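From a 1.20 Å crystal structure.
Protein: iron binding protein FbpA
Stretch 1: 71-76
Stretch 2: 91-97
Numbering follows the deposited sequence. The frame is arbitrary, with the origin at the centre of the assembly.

Stretch 1 71-76: LAQKID
Stretch 2 (91-97) SNDQWFG

Two segments of one chain of the iron binding protein FbpA, residues 71-76 and 91-97, meet over a small contact that buries 402 Å² in total. The first is without regular helix or strand; the second is loop or turn that leads into a strand including Phe 96 and Gly 97. The register is set by Lys 74 and Gln 94, whose CA atoms lie 4.5 Å apart. The contacts do not step along both segments in a single ladder: Asn 92 meets Lys 74, Asp 93 meets Lys 74 and Ile 75, Gln 94 reaches back to Ala 72 and Gln 73, and Phe 96 returns to Ile 75. Leu 71 (phi/psi -104/2, chi1 m, chi2 t) makes no contact across the pair. Ser 91 (-64/-26, chi1 p) begins the second segment beyond reach of the first.

At Asn 92 (-98/15, chi1 t) the CA-to-CB bond points sideways, but the end of the side chain comes nearer the first segment and meets the end of Lys 74. The lysine takes m, t, p, t from chi1 to chi4, extended beyond chi1 but for the bend at chi3; its own CA-to-CB bond also points sideways.

The backbone of Asp 93 takes the left-handed conformation, 66/22, and its carbonyl accepts a direct backbone hydrogen bond: Ile 75 N to Asp 93 O is 2.9 Å, with a nearly straight N-H...O angle of 166°. The same oxygen receives a CA-H...O contact from the preceding residue, Lys 74 CA to Asp 93 O 3.4 Å, 147° at the hydrogen, so neighbouring backbone donors converge on one acceptor. Lys 74 is extended (-77/132), as is Ile 75 (-122/118). The CA-to-CB bond of Asp 93 points toward the first segment, chi1 m and chi2 -27°, with its CB 4.3 Å from Lys 74 CB. Its carboxylate is linked to that of Asp 76 (-109/102, chi1 t) through a water, which donates to Asp 93 OD2 at 2.6 Å and, weakly, to Asp 76 OD1 at 3.1 Å; a water with two protons to give can join two acceptors.

Gln 94 (-104/-9) has chi1 m, chi2 t and chi3 -81°. Its CA-to-CB bond runs sideways, yet the amide end approaches the first segment, bringing Gln 94 NE2 to 3.4 Å from Ala 72 O and 3.9 Å from Ala 72 CB; Ala 72 (-111/175) has its CA-to-CB bond toward the second segment. The aliphatic part packs on the lysine, Gln 94 CG to Lys 74 CG 3.6 Å. A second water joins backbone carbonyls, donating to Gln 94 O at 2.7 Å and to Gln 73 O at 2.9 Å. Gln 73 (-137/159, chi1 p) points its CA-to-CB bond away and has its side-chain amide hydrogen-bonded elsewhere in the structure.

The CA-to-CB bond of Trp 95 (-149/155, chi1 p, chi2 -98°) points away, and the residue makes no contact with the first segment. That of Phe 96 (-141/124, chi1 m, chi2 90°) points toward it. Phe 96 CZ lies 3.9 Å from Ile 75 CB in an apolar contact and 3.6 Å from Ile 75 O, which sits at the ring edge near its plane. Ile 75 is m, m, its CA-to-CB bond sideways and its end leading away. Gly 97 (-76/141) continues the strand out of reach.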

# COMPACT_ATOMS: atom_id res chain seq x y z
N LEU A 71 -8.11 16.61 -10.05
CA LEU A 71 -7.15 17.32 -9.21
C LEU A 71 -5.70 17.06 -9.64
O LEU A 71 -4.78 17.58 -9.01
CB LEU A 71 -7.34 16.94 -7.75
CG LEU A 71 -8.73 17.24 -7.18
CD1 LEU A 71 -8.86 16.68 -5.79
CD2 LEU A 71 -9.00 18.74 -7.18
N ALA A 72 -5.51 16.28 -10.70
CA ALA A 72 -4.19 15.98 -11.24
C ALA A 72 -4.01 16.65 -12.60
O ALA A 72 -4.95 17.25 -13.13
CB ALA A 72 -4.03 14.48 -11.39
N GLN A 73 -2.81 16.52 -13.15
CA GLN A 73 -2.55 16.92 -14.53
C GLN A 73 -1.69 15.89 -15.25
O GLN A 73 -0.96 15.11 -14.62
CB GLN A 73 -1.92 18.31 -14.61
CG GLN A 73 -0.57 18.46 -13.92
CD GLN A 73 0.03 19.83 -14.20
OE1 GLN A 73 0.31 20.16 -15.36
NE2 GLN A 73 0.22 20.62 -13.16
N LYS A 74 -1.76 15.91 -16.58
CA LYS A 74 -1.04 14.98 -17.42
C LYS A 74 0.43 15.34 -17.53
O LYS A 74 0.78 16.50 -17.79
CB LYS A 74 -1.66 14.94 -18.82
CG LYS A 74 -3.09 14.44 -18.83
CD LYS A 74 -3.73 14.59 -20.20
CE LYS A 74 -3.15 13.63 -21.22
NZ LYS A 74 -4.13 13.30 -22.29
N ILE A 75 1.29 14.35 -17.33
CA ILE A 75 2.74 14.52 -17.39
C ILE A 75 3.29 13.58 -18.45
O ILE A 75 3.18 12.35 -18.34
CB ILE A 75 3.38 14.20 -16.03
CG1 ILE A 75 2.77 15.05 -14.91
CG2 ILE A 75 4.90 14.38 -16.10
CD1 ILE A 75 3.00 16.55 -15.05
N ASP A 76 3.90 14.17 -19.48
CA ASP A 76 4.49 13.42 -20.57
C ASP A 76 6.00 13.56 -20.45
O ASP A 76 6.57 14.60 -20.79
CB ASP A 76 3.98 13.99 -21.90
CG ASP A 76 4.52 13.24 -23.11
OD1 ASP A 76 5.09 12.14 -22.96
OD2 ASP A 76 4.40 13.70 -24.27
N SER A 91 -2.36 5.08 -18.33
CA SER A 91 -2.25 5.17 -19.79
C SER A 91 -2.49 6.61 -20.26
O SER A 91 -1.99 7.02 -21.32
CB SER A 91 -3.22 4.20 -20.47
OG SER A 91 -4.56 4.57 -20.23
N ASN A 92 -3.24 7.37 -19.47
CA ASN A 92 -3.53 8.78 -19.71
C ASN A 92 -2.63 9.77 -18.94
O ASN A 92 -2.96 10.95 -18.82
CB ASN A 92 -5.01 9.04 -19.38
CG ASN A 92 -5.53 10.38 -19.89
OD1 ASN A 92 -6.20 11.11 -19.15
ND2 ASN A 92 -5.22 10.71 -21.13
N ASP A 93 -1.52 9.28 -18.39
CA ASP A 93 -0.42 10.11 -17.88
C ASP A 93 -0.71 11.00 -16.66
O ASP A 93 0.02 11.96 -16.42
CB ASP A 93 0.15 11.00 -19.01
CG ASP A 93 0.69 10.20 -20.17
OD1 ASP A 93 1.12 9.04 -20.00
OD2 ASP A 93 0.74 10.69 -21.33
N GLN A 94 -1.73 10.67 -15.87
CA GLN A 94 -2.06 11.49 -14.70
C GLN A 94 -1.61 10.91 -13.35
O GLN A 94 -1.71 11.60 -12.34
CB GLN A 94 -3.56 11.78 -14.66
CG GLN A 94 -4.05 12.65 -15.81
CD GLN A 94 -5.40 13.26 -15.50
OE1 GLN A 94 -6.43 12.60 -15.65
NE2 GLN A 94 -5.39 14.51 -15.05
N TRP A 95 -1.15 9.67 -13.34
CA TRP A 95 -0.61 9.07 -12.11
C TRP A 95 0.48 8.07 -12.44
O TRP A 95 0.50 7.48 -13.52
CB TRP A 95 -1.72 8.43 -11.25
CG TRP A 95 -2.44 7.28 -11.89
CD1 TRP A 95 -3.64 7.33 -12.54
CD2 TRP A 95 -2.01 5.91 -11.94
NE1 TRP A 95 -3.98 6.08 -13.00
CE2 TRP A 95 -3.00 5.19 -12.64
CE3 TRP A 95 -0.89 5.21 -11.47
CZ2 TRP A 95 -2.90 3.81 -12.89
CZ3 TRP A 95 -0.80 3.85 -11.71
CH2 TRP A 95 -1.80 3.17 -12.41
N PHE A 96 1.37 7.86 -11.48
CA PHE A 96 2.57 7.06 -11.67
C PHE A 96 2.87 6.23 -10.43
O PHE A 96 2.99 6.75 -9.33
CB PHE A 96 3.75 7.97 -12.00
CG PHE A 96 3.49 8.82 -13.19
CD1 PHE A 96 2.91 10.08 -13.04
CD2 PHE A 96 3.73 8.34 -14.47
CE1 PHE A 96 2.60 10.85 -14.15
CE2 PHE A 96 3.43 9.12 -15.57
CZ PHE A 96 2.86 10.37 -15.41
N GLY A 97 2.97 4.92 -10.63
CA GLY A 97 3.41 4.02 -9.58
C GLY A 97 4.92 4.11 -9.40
O GLY A 97 5.67 4.23 -10.36
O HOH W 1 0.06 13.64 -12.38
O HOH W 2 2.61 10.26 -23.13